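Local coordinates for L-amino acid deaminase (Proteus vulgaris, PDB 5I39), which probably oxidises L-amino acids as a membrane-bound, FAD-dependent deaminase of the DAO oxidoreductase family, at residues V27-Q37 with K198-C208. Residues are numbered along the deposited sequence; the frame is centred on the assembly and turned at random.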
loop_
_atom_site.group_PDB
_atom_site.type_symbol
_atom_site.label_atom_id
_atom_site.label_comp_id
_atom_site.label_asym_id
_atom_site.label_seq_id
_atom_site.Cartn_x
_atom_site.Cartn_y
_atom_site.Cartn_z
ATOM N N VAL A 27 15.592 6.878 5.080
ATOM C CA VAL A 27 15.828 6.408 6.435
ATOM C C VAL A 27 17.047 5.511 6.372
ATOM O O VAL A 27 17.071 4.550 5.606
ATOM C CB VAL A 27 14.618 5.622 6.968
ATOM C CG1 VAL A 27 14.931 4.979 8.313
ATOM C CG2 VAL A 27 13.417 6.543 7.091
ATOM N N GLU A 28 18.060 5.826 7.172
ATOM C CA GLU A 28 19.287 5.042 7.159
ATOM C C GLU A 28 19.053 3.677 7.796
ATOM O O GLU A 28 18.248 3.531 8.719
ATOM C CB GLU A 28 20.423 5.781 7.874
ATOM C CG GLU A 28 21.804 5.150 7.695
ATOM C CD GLU A 28 22.179 4.905 6.239
ATOM O OE1 GLU A 28 22.694 5.840 5.590
ATOM O OE2 GLU A 28 21.954 3.775 5.741
ATOM N N GLY A 29 19.746 2.673 7.274
ATOM C CA GLY A 29 19.757 1.361 7.894
ATOM C C GLY A 29 20.465 1.381 9.239
ATOM O O GLY A 29 21.212 2.307 9.560
ATOM N N THR A 30 20.214 0.348 10.028
ATOM C CA THR A 30 20.914 0.137 11.289
ATOM C C THR A 30 22.417 0.005 11.028
ATOM O O THR A 30 22.825 -0.667 10.084
ATOM C CB THR A 30 20.382 -1.135 11.973
ATOM O OG1 THR A 30 18.960 -1.024 12.124
ATOM C CG2 THR A 30 21.029 -1.363 13.338
ATOM N N GLU A 31 23.224 0.668 11.856
ATOM C CA GLU A 31 24.683 0.631 11.728
ATOM C C GLU A 31 25.246 -0.666 12.292
ATOM O O GLU A 31 24.587 -1.355 13.065
ATOM C CB GLU A 31 25.318 1.811 12.468
ATOM C CG GLU A 31 25.025 3.176 11.864
ATOM C CD GLU A 31 25.580 4.327 12.689
ATOM O OE1 GLU A 31 26.585 4.136 13.408
ATOM O OE2 GLU A 31 25.006 5.433 12.623
ATOM N N GLY A 32 26.481 -0.978 11.907
ATOM C CA GLY A 32 27.227 -2.100 12.480
ATOM C C GLY A 32 27.027 -3.426 11.773
ATOM O O GLY A 32 26.387 -3.504 10.723
ATOM N N ALA A 33 27.588 -4.476 12.365
ATOM C CA ALA A 33 27.593 -5.805 11.757
ATOM C C ALA A 33 26.213 -6.442 11.774
ATOM O O ALA A 33 25.377 -6.124 12.621
ATOM C CB ALA A 33 28.590 -6.704 12.470
ATOM N N LEU A 34 25.986 -7.346 10.829
ATOM C CA LEU A 34 24.765 -8.129 10.790
ATOM C C LEU A 34 24.698 -8.974 12.065
ATOM O O LEU A 34 25.693 -9.612 12.416
ATOM C CB LEU A 34 24.766 -9.033 9.560
ATOM C CG LEU A 34 23.469 -9.756 9.222
ATOM C CD1 LEU A 34 22.406 -8.749 8.806
ATOM C CD2 LEU A 34 23.738 -10.764 8.115
ATOM N N PRO A 35 23.550 -8.968 12.779
ATOM C CA PRO A 35 23.457 -9.768 14.002
ATOM C C PRO A 35 23.641 -11.260 13.748
ATOM O O PRO A 35 23.365 -11.747 12.648
ATOM C CB PRO A 35 22.037 -9.478 14.513
ATOM C CG PRO A 35 21.692 -8.161 13.923
ATOM C CD PRO A 35 22.317 -8.190 12.565
ATOM N N LYS A 36 24.112 -11.971 14.764
ATOM C CA LYS A 36 24.292 -13.417 14.652
ATOM C C LYS A 36 22.968 -14.175 14.640
ATOM O O LYS A 36 22.880 -15.248 14.049
ATOM C CB LYS A 36 25.185 -13.945 15.779
ATOM C CG LYS A 36 26.598 -13.371 15.803
ATOM C CD LYS A 36 27.252 -13.320 14.426
ATOM C CE LYS A 36 28.750 -13.079 14.512
ATOM N NZ LYS A 36 29.107 -11.851 15.277
ATOM N N GLN A 37 21.941 -13.610 15.275
ATOM C CA GLN A 37 20.654 -14.285 15.427
ATOM C C GLN A 37 19.513 -13.273 15.496
ATOM O O GLN A 37 19.712 -12.129 15.903
ATOM C CB GLN A 37 20.693 -15.164 16.689
ATOM C CG GLN A 37 19.425 -15.956 17.045
ATOM C CD GLN A 37 18.313 -15.189 17.770
ATOM O OE1 GLN A 37 17.154 -15.607 17.726
ATOM N NE2 GLN A 37 18.644 -14.085 18.436
ATOM N N LYS A 198 12.432 1.098 13.683
ATOM C CA LYS A 198 13.769 1.189 14.280
ATOM C C LYS A 198 13.704 1.601 15.750
ATOM O O LYS A 198 14.392 1.020 16.595
ATOM C CB LYS A 198 14.655 2.164 13.507
ATOM C CG LYS A 198 15.075 1.668 12.132
ATOM C CD LYS A 198 15.746 2.760 11.314
ATOM C CE LYS A 198 17.104 3.164 11.871
ATOM N NZ LYS A 198 17.623 4.382 11.199
ATOM N N LYS A 199 12.868 2.585 16.062
ATOM C CA LYS A 199 12.679 3.016 17.441
ATOM C C LYS A 199 12.158 1.884 18.337
ATOM O O LYS A 199 12.550 1.775 19.500
ATOM C CB LYS A 199 11.737 4.212 17.485
ATOM C CG LYS A 199 11.584 4.822 18.866
ATOM C CD LYS A 199 10.607 5.979 18.849
ATOM C CE LYS A 199 10.164 6.344 20.259
ATOM N NZ LYS A 199 11.291 6.750 21.144
HETATM N N MSE A 200 11.289 1.039 17.782
HETATM C CA MSE A 200 10.759 -0.127 18.502
HETATM C C MSE A 200 11.751 -1.270 18.619
HETATM O O MSE A 200 11.458 -2.265 19.281
HETATM C CB MSE A 200 9.484 -0.635 17.819
HETATM C CG MSE A 200 8.324 0.366 17.789
HETATM SE SE MSE A 200 7.739 0.912 19.581
HETATM C CE MSE A 200 8.772 2.576 19.716
ATOM N N GLY A 201 12.920 -1.149 17.993
ATOM C CA GLY A 201 13.994 -2.134 18.124
ATOM C C GLY A 201 14.142 -3.072 16.941
ATOM O O GLY A 201 14.980 -3.969 16.978
ATOM N N VAL A 202 13.352 -2.875 15.885
ATOM C CA VAL A 202 13.573 -3.621 14.648
ATOM C C VAL A 202 14.903 -3.139 14.074
ATOM O O VAL A 202 15.123 -1.938 13.956
ATOM C CB VAL A 202 12.463 -3.389 13.603
ATOM C CG1 VAL A 202 12.747 -4.193 12.339
ATOM C CG2 VAL A 202 11.098 -3.762 14.164
ATOM N N ARG A 203 15.796 -4.065 13.744
ATOM C CA ARG A 203 17.061 -3.701 13.112
ATOM C C ARG A 203 16.950 -3.976 11.620
ATOM O O ARG A 203 16.509 -5.052 11.219
ATOM C CB ARG A 203 18.223 -4.428 13.779
ATOM C CG ARG A 203 18.405 -3.949 15.215
ATOM C CD ARG A 203 19.649 -4.502 15.878
ATOM N NE ARG A 203 19.516 -5.915 16.214
ATOM C CZ ARG A 203 20.477 -6.654 16.772
ATOM N NH1 ARG A 203 21.666 -6.125 17.057
ATOM N NH2 ARG A 203 20.250 -7.935 17.041
ATOM N N ILE A 204 17.300 -2.974 10.816
ATOM C CA ILE A 204 17.067 -2.998 9.373
ATOM C C ILE A 204 18.391 -2.773 8.662
ATOM O O ILE A 204 18.983 -1.697 8.772
ATOM C CB ILE A 204 16.052 -1.921 8.925
ATOM C CG1 ILE A 204 14.764 -2.026 9.755
ATOM C CG2 ILE A 204 15.758 -2.074 7.433
ATOM C CD1 ILE A 204 13.695 -0.995 9.437
ATOM N N TYR A 205 18.841 -3.782 7.923
ATOM C CA TYR A 205 20.131 -3.727 7.234
ATOM C C TYR A 205 19.919 -3.527 5.745
ATOM O O TYR A 205 19.330 -4.371 5.071
ATOM C CB TYR A 205 20.964 -4.970 7.559
ATOM C CG TYR A 205 21.244 -4.995 9.034
ATOM C CD1 TYR A 205 22.324 -4.296 9.573
ATOM C CD2 TYR A 205 20.370 -5.628 9.912
ATOM C CE1 TYR A 205 22.547 -4.265 10.939
ATOM C CE2 TYR A 205 20.579 -5.597 11.279
ATOM C CZ TYR A 205 21.669 -4.916 11.789
ATOM O OH TYR A 205 21.871 -4.900 13.150
ATOM N N THR A 206 20.378 -2.377 5.259
ATOM C CA THR A 206 20.250 -1.989 3.860
ATOM C C THR A 206 21.478 -2.441 3.070
ATOM O O THR A 206 22.496 -2.836 3.645
ATOM C CB THR A 206 20.064 -0.471 3.737
ATOM O OG1 THR A 206 21.120 0.197 4.433
ATOM C CG2 THR A 206 18.738 -0.061 4.342
ATOM N N GLN A 207 21.377 -2.389 1.744
ATOM C CA GLN A 207 22.417 -2.929 0.853
ATOM C C GLN A 207 22.798 -4.357 1.270
ATOM O O GLN A 207 23.980 -4.720 1.314
ATOM C CB GLN A 207 23.650 -2.013 0.828
ATOM C CG GLN A 207 23.385 -0.619 0.283
ATOM C CD GLN A 207 22.684 0.294 1.275
ATOM O OE1 GLN A 207 23.044 0.342 2.450
ATOM N NE2 GLN A 207 21.683 1.031 0.805
ATOM N N CYS A 208 21.777 -5.151 1.587
ATOM C CA CYS A 208 21.943 -6.462 2.207
ATOM C C CYS A 208 20.861 -7.409 1.697
ATOM O O CYS A 208 19.809 -7.568 2.315
ATOM C CB CYS A 208 21.884 -6.323 3.730
ATOM S SG CYS A 208 22.193 -7.848 4.648
HETATM O O HOH W 1 20.583 2.825 3.104
HETATM O O HOH W 2 23.522 1.299 6.332
HETATM O O HOH W 3 20.641 4.066 11.766
HETATM O O HOH W 4 22.215 -0.996 7.308
HETATM O O HOH W 5 24.226 -3.953 14.015
HETATM O O HOH W 6 18.255 -9.847 16.788
#
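Lys198 opens the contact by reaching back to Glu28. Lys198 NZ gives a hydrogen bond to Glu28 O at 2.7 Å. A bend at chi3 (68°) turns the end of the lysine chain toward this carbonyl. Lys198 CD meets Val27 CG1, and one water links Lys198 NZ with Gly29 O. Pro35 CG stands 3.4 Å above one face of the Arg203 guanidinium, over its centre. Water at the guanidinium edge joins Arg203 NH2 to Gln37 O. Ile204 is held to Thr30 by two hydrogen bonds, one to its side chain and one from its backbone. Ile204 N donates to Thr30 OG1 at 2.9 Å, with an N-H...O angle of 163°. Thr30 N donates to Ile204 O at 2.7 Å. Thr30 OG1 sits beside its own backbone N (chi1 -55°), which lets one residue meet both polar groups of Ile204. Tyr205 is clasped between two CH-pi contacts on opposite faces. Thr30 CB lies 4.3 Å from the centroid of the Tyr205 ring, and Leu34 CD1 lies 4.2 Å from the same centroid. Pro35 CD comes within 3.4 Å of Tyr205 CE2. The Tyr205 hydroxyl donates in the ring plane to a water that also bonds Glu31 O and Ala33 O. Thr206 packs on Gly29 CA, and two waters connect Thr206 OG1 to Glu28 OE2. Cys208 SG approaches Leu34 CD1. The residue itself lines the FAD pocket, though its side chain stays about 7 Å from the bound FAD at the nearest atoms. The loop thus runs along strand 203-205, an outermost strand of the Rossmann-type sheet, whose inner neighbour is the parallel strand 63-66. Val27 also rests on helix 189-199, while Leu34 and Cys208 both touch Thr225 of strand 219-225.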